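Local coordinates for Alr1585 protein (Nostoc sp., PDB 5C2I) that is a haem-containing dye-decolorizing (DyP-type) peroxidase that probably uses hydrogen peroxide to oxidise dyes and related substrates, at residues D317-A322 / H330-N335. The protein carries 1 engineered substitution. Numbering follows the deposited sequence.
Sequences DGDLAA and HTRKTN. With HEM (protoporphyrin IX containing Fe), chain E.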
ATOM      1  N   ASP A 317       7.172  -3.217  41.833  1.00 26.85           N
ATOM      2  CA  ASP A 317       7.595  -4.037  42.986  1.00 29.09           C
ATOM      3  C   ASP A 317       8.951  -4.712  42.778  1.00 29.28           C
ATOM      4  O   ASP A 317       9.634  -4.978  43.755  1.00 32.41           O
ATOM      5  CB  ASP A 317       6.541  -5.114  43.363  1.00 31.06           C
ATOM      6  CG  ASP A 317       5.231  -4.520  43.923  1.00 32.65           C
ATOM      7  OD1 ASP A 317       5.055  -3.289  43.992  1.00 34.26           O
ATOM      8  OD2 ASP A 317       4.316  -5.310  44.256  1.00 35.75           O
ATOM      9  N   GLY A 318       9.345  -5.010  41.541  1.00 27.26           N
ATOM     10  CA  GLY A 318      10.667  -5.526  41.220  1.00 27.51           C
ATOM     11  C   GLY A 318      11.704  -4.435  41.000  1.00 26.85           C
ATOM     12  O   GLY A 318      12.834  -4.734  40.595  1.00 27.29           O
ATOM     13  N   ASP A 319      11.350  -3.193  41.329  1.00 25.64           N
ATOM     14  CA  ASP A 319      12.121  -2.000  40.954  1.00 24.51           C
ATOM     15  C   ASP A 319      11.922  -0.915  42.014  1.00 24.98           C
ATOM     16  O   ASP A 319      11.717   0.266  41.692  1.00 24.62           O
ATOM     17  CB  ASP A 319      11.648  -1.533  39.581  1.00 23.29           C
ATOM     18  CG  ASP A 319      12.549  -0.482  38.943  1.00 22.29           C
ATOM     19  OD1 ASP A 319      13.707  -0.297  39.372  1.00 21.61           O
ATOM     20  OD2 ASP A 319      12.080   0.094  37.933  1.00 20.88           O
ATOM     21  N   LEU A 320      12.004  -1.319  43.286  1.00 25.33           N
ATOM     22  CA  LEU A 320      11.716  -0.414  44.387  1.00 27.45           C
ATOM     23  C   LEU A 320      12.704   0.749  44.468  1.00 25.99           C
ATOM     24  O   LEU A 320      12.330   1.835  44.864  1.00 25.97           O
ATOM     25  CB  LEU A 320      11.726  -1.159  45.729  1.00 30.13           C
ATOM     26  CG  LEU A 320      10.678  -2.268  45.873  1.00 31.86           C
ATOM     27  CD1 LEU A 320      10.771  -3.019  47.209  1.00 34.71           C
ATOM     28  CD2 LEU A 320       9.288  -1.711  45.685  1.00 32.34           C
ATOM     29  N   ALA A 321      13.954   0.512  44.107  1.00 25.01           N
ATOM     30  CA  ALA A 321      14.936   1.588  44.143  1.00 25.63           C
ATOM     31  C   ALA A 321      14.936   2.414  42.842  1.00 24.51           C
ATOM     32  O   ALA A 321      15.778   3.304  42.697  1.00 23.72           O
ATOM     33  CB  ALA A 321      16.300   1.036  44.428  1.00 25.83           C
ATOM     34  N   ALA A 322      14.063   2.055  41.891  1.00 23.10           N
ATOM     35  CA  ALA A 322      13.914   2.784  40.622  1.00 21.99           C
ATOM     36  C   ALA A 322      15.249   2.925  39.880  1.00 22.04           C
ATOM     37  O   ALA A 322      15.530   3.981  39.309  1.00 21.62           O
ATOM     38  CB  ALA A 322      13.307   4.156  40.875  1.00 22.05           C
ATOM     39  N   HIS A 330       8.046   9.373  32.808  1.00 16.45           N
ATOM     40  CA  HIS A 330       6.645   9.778  32.635  1.00 16.26           C
ATOM     41  C   HIS A 330       5.608   8.762  33.181  1.00 16.17           C
ATOM     42  O   HIS A 330       4.677   9.172  33.896  1.00 16.13           O
ATOM     43  CB  HIS A 330       6.393  10.101  31.175  1.00 16.22           C
ATOM     44  CG  HIS A 330       4.995  10.573  30.881  1.00 15.91           C
ATOM     45  ND1 HIS A 330       4.444  11.693  31.464  1.00 15.77           N
ATOM     46  CD2 HIS A 330       4.077  10.115  29.995  1.00 16.67           C
ATOM     47  CE1 HIS A 330       3.247  11.913  30.940  1.00 15.72           C
ATOM     48  NE2 HIS A 330       3.014  10.980  30.040  1.00 16.23           N
ATOM     49  N   THR A 331       5.764   7.484  32.847  1.00 15.68           N
ATOM     50  CA  THR A 331       4.805   6.468  33.302  1.00 16.09           C
ATOM     51  C   THR A 331       4.781   6.306  34.791  1.00 16.50           C
ATOM     52  O   THR A 331       3.718   6.138  35.393  1.00 16.33           O
ATOM     53  CB  THR A 331       5.016   5.069  32.641  1.00 16.54           C
ATOM     54  OG1 THR A 331       6.338   4.626  32.884  1.00 18.20           O
ATOM     55  CG2 THR A 331       4.756   5.123  31.139  1.00 16.91           C
ATOM     56  N   ARG A 332       5.942   6.424  35.411  1.00 16.30           N
ATOM     57  CA  ARG A 332       6.030   6.227  36.838  1.00 16.51           C
ATOM     58  C   ARG A 332       5.615   7.474  37.646  1.00 16.62           C
ATOM     59  O   ARG A 332       5.116   7.343  38.766  1.00 16.57           O
ATOM     60  CB  ARG A 332       7.458   5.799  37.216  1.00 16.98           C
ATOM     61  CG  ARG A 332       7.583   5.266  38.637  1.00 17.02           C
ATOM     62  CD  ARG A 332       8.807   4.417  38.836  1.00 17.30           C
ATOM     63  NE  ARG A 332       8.808   3.819  40.155  1.00 17.18           N
ATOM     64  CZ  ARG A 332       9.637   2.856  40.558  1.00 17.61           C
ATOM     65  NH1 ARG A 332      10.527   2.309  39.738  1.00 17.63           N
ATOM     66  NH2 ARG A 332       9.487   2.342  41.777  1.00 18.06           N
ATOM     67  N   LYS A 333       5.789   8.666  37.068  1.00 15.39           N
ATOM     68  CA  LYS A 333       5.275   9.905  37.654  1.00 15.89           C
ATOM     69  C   LYS A 333       3.735   9.978  37.586  1.00 15.79           C
ATOM     70  O   LYS A 333       3.079  10.302  38.583  1.00 16.74           O
ATOM     71  CB  LYS A 333       5.817  11.100  36.900  1.00 15.69           C
ATOM     72  CG  LYS A 333       7.236  11.449  37.290  1.00 16.63           C
ATOM     73  CD  LYS A 333       7.271  12.279  38.578  1.00 17.07           C
ATOM     74  CE  LYS A 333       8.346  13.329  38.618  1.00 17.76           C
ATOM     75  NZ  LYS A 333       8.151  14.344  39.691  1.00 17.65           N
ATOM     76  N   THR A 334       3.169   9.586  36.445  1.00 15.03           N
ATOM     77  CA  THR A 334       1.741   9.733  36.234  1.00 14.96           C
ATOM     78  C   THR A 334       0.953   8.546  36.775  1.00 15.75           C
ATOM     79  O   THR A 334      -0.230   8.696  37.095  1.00 18.00           O
ATOM     80  CB  THR A 334       1.399   9.966  34.753  1.00 14.45           C
ATOM     81  OG1 THR A 334       1.875   8.865  33.972  1.00 14.03           O
ATOM     82  CG2 THR A 334       1.991  11.229  34.242  1.00 14.62           C
ATOM     83  N   ASN A 335       1.581   7.376  36.862  1.00 16.02           N
ATOM     84  CA  ASN A 335       0.978   6.212  37.462  1.00 15.98           C
ATOM     85  C   ASN A 335       2.000   5.490  38.319  1.00 16.23           C
ATOM     86  O   ASN A 335       2.778   4.655  37.839  1.00 17.02           O
ATOM     87  CB  ASN A 335       0.372   5.257  36.452  1.00 16.42           C
ATOM     88  CG  ASN A 335      -0.354   4.095  37.154  1.00 16.74           C
ATOM     89  OD1 ASN A 335      -0.315   3.986  38.392  1.00 16.81           O
ATOM     90  ND2 ASN A 335      -0.955   3.206  36.381  1.00 16.95           N
TER
HETATM   91  CHA HEM E 501       1.223   7.472  29.436  1.00 13.30           C
HETATM   92  CHB HEM E 501       3.137  10.388  26.106  1.00 13.49           C
HETATM   93  CHC HEM E 501       0.953  14.169  28.192  1.00 13.80           C
HETATM   94  CHD HEM E 501      -0.728  11.258  31.638  1.00 14.48           C
HETATM   95  C1A HEM E 501       1.954   7.939  28.356  1.00 13.20           C
HETATM   96  C2A HEM E 501       2.777   7.134  27.514  1.00 14.07           C
HETATM   97  C3A HEM E 501       3.311   7.956  26.583  1.00 13.10           C
HETATM   98  C4A HEM E 501       2.801   9.249  26.832  1.00 13.58           C
HETATM   99  CMA HEM E 501       4.224   7.591  25.444  1.00 13.61           C
HETATM  100  CAA HEM E 501       3.027   5.624  27.616  1.00 12.77           C
HETATM  101  CBA HEM E 501       2.054   4.690  26.892  1.00 14.05           C
HETATM  102  CGA HEM E 501       0.675   4.888  27.458  1.00 14.47           C
HETATM  103  O1A HEM E 501       0.291   4.299  28.511  1.00 15.91           O
HETATM  104  O2A HEM E 501      -0.090   5.655  26.871  1.00 14.08           O
HETATM  105  C1B HEM E 501       2.654  11.666  26.381  1.00 15.15           C
HETATM  106  C2B HEM E 501       2.942  12.826  25.580  1.00 14.99           C
HETATM  107  C3B HEM E 501       2.312  13.857  26.123  1.00 14.60           C
HETATM  108  C4B HEM E 501       1.669  13.332  27.330  1.00 14.65           C
HETATM  109  CMB HEM E 501       3.770  12.821  24.345  1.00 15.31           C
HETATM  110  CAB HEM E 501       2.191  15.274  25.696  1.00 14.62           C
HETATM  111  CBB HEM E 501       2.334  15.689  24.425  1.00 15.38           C
HETATM  112  C1C HEM E 501       0.330  13.719  29.368  1.00 14.78           C
HETATM  113  C2C HEM E 501      -0.257  14.512  30.332  1.00 14.43           C
HETATM  114  C3C HEM E 501      -0.711  13.679  31.322  1.00 15.31           C
HETATM  115  C4C HEM E 501      -0.410  12.371  30.924  1.00 14.56           C
HETATM  116  CMC HEM E 501      -0.443  16.001  30.311  1.00 14.55           C
HETATM  117  CAC HEM E 501      -1.363  14.003  32.590  1.00 14.88           C
HETATM  118  CBC HEM E 501      -1.228  15.079  33.325  1.00 16.19           C
HETATM  119  C1D HEM E 501      -0.402   9.975  31.202  1.00 14.38           C
HETATM  120  C2D HEM E 501      -0.830   8.797  31.948  1.00 14.19           C
HETATM  121  C3D HEM E 501      -0.256   7.748  31.374  1.00 13.83           C
HETATM  122  C4D HEM E 501       0.489   8.313  30.227  1.00 13.39           C
HETATM  123  CMD HEM E 501      -1.732   8.739  33.170  1.00 15.72           C
HETATM  124  CAD HEM E 501      -0.436   6.311  31.769  1.00 14.08           C
HETATM  125  CBD HEM E 501       0.528   5.855  32.870  1.00 14.24           C
HETATM  126  CGD HEM E 501       0.245   4.432  33.224  1.00 13.43           C
HETATM  127  O1D HEM E 501       1.193   3.653  33.155  1.00 13.40           O
HETATM  128  O2D HEM E 501      -0.910   4.026  33.591  1.00 15.31           O
HETATM  129  NA  HEM E 501       2.038   9.245  27.976  1.00 13.41           N
HETATM  130  NB  HEM E 501       1.975  12.038  27.421  1.00 13.87           N
HETATM  131  NC  HEM E 501       0.326  12.416  29.773  1.00 14.08           N
HETATM  132  ND  HEM E 501       0.449   9.655  30.224  1.00 13.68           N
HETATM  133 FE   HEM E 501       1.213  10.816  28.887  1.00 15.06          FE
HETATM  134  O   HOH W   1      -0.725  10.775  27.580  1.00 20.81           O
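Both Arg332, extended from helix 330-334, and Asp319 hold CG anti to the backbone N (chi1 near -168°), bringing guanidinium and carboxylate together. Arg332 NH2 and NH1 donate moderately bent hydrogen bonds (about 149° at the hydrogen) end-on to Asp319 O, 3.0 and 3.1 Å away and in the guanidinium plane. The same oxygen accepts a hydrogen bond from Ala322 N, closing the type I turn 319-322, so three donors satisfy it. The carboxylate, turned 65° from the guanidinium, adds a salt bridge, Asp319 OD2 to Arg332 NH1 at 3.3 Å; OD2 also accepts hydrogen bonds from the Thr299 hydroxyl and Cys325 backbone N, while Asp339 pairs with Arg332 NE. The small Ala322 methyl rests over a guanidinium face, its CB 3.5 Å from NH1. A leucine in place of Arg332 would probably leave the Asp319 and Asp339 carboxylates without their shared cation and the Asp319 carbonyl without two of its three donors. His330 NE2 binds the haem iron at 2.1 Å and ND1 is hydrogen-bonded to Asp418; Asn335, just past the helix, donates from ND2 to propionate O2D at 2.9 Å. An iron-bound histidine paired with an acidic residue characterises the proximal haem site of DyP-type peroxidases.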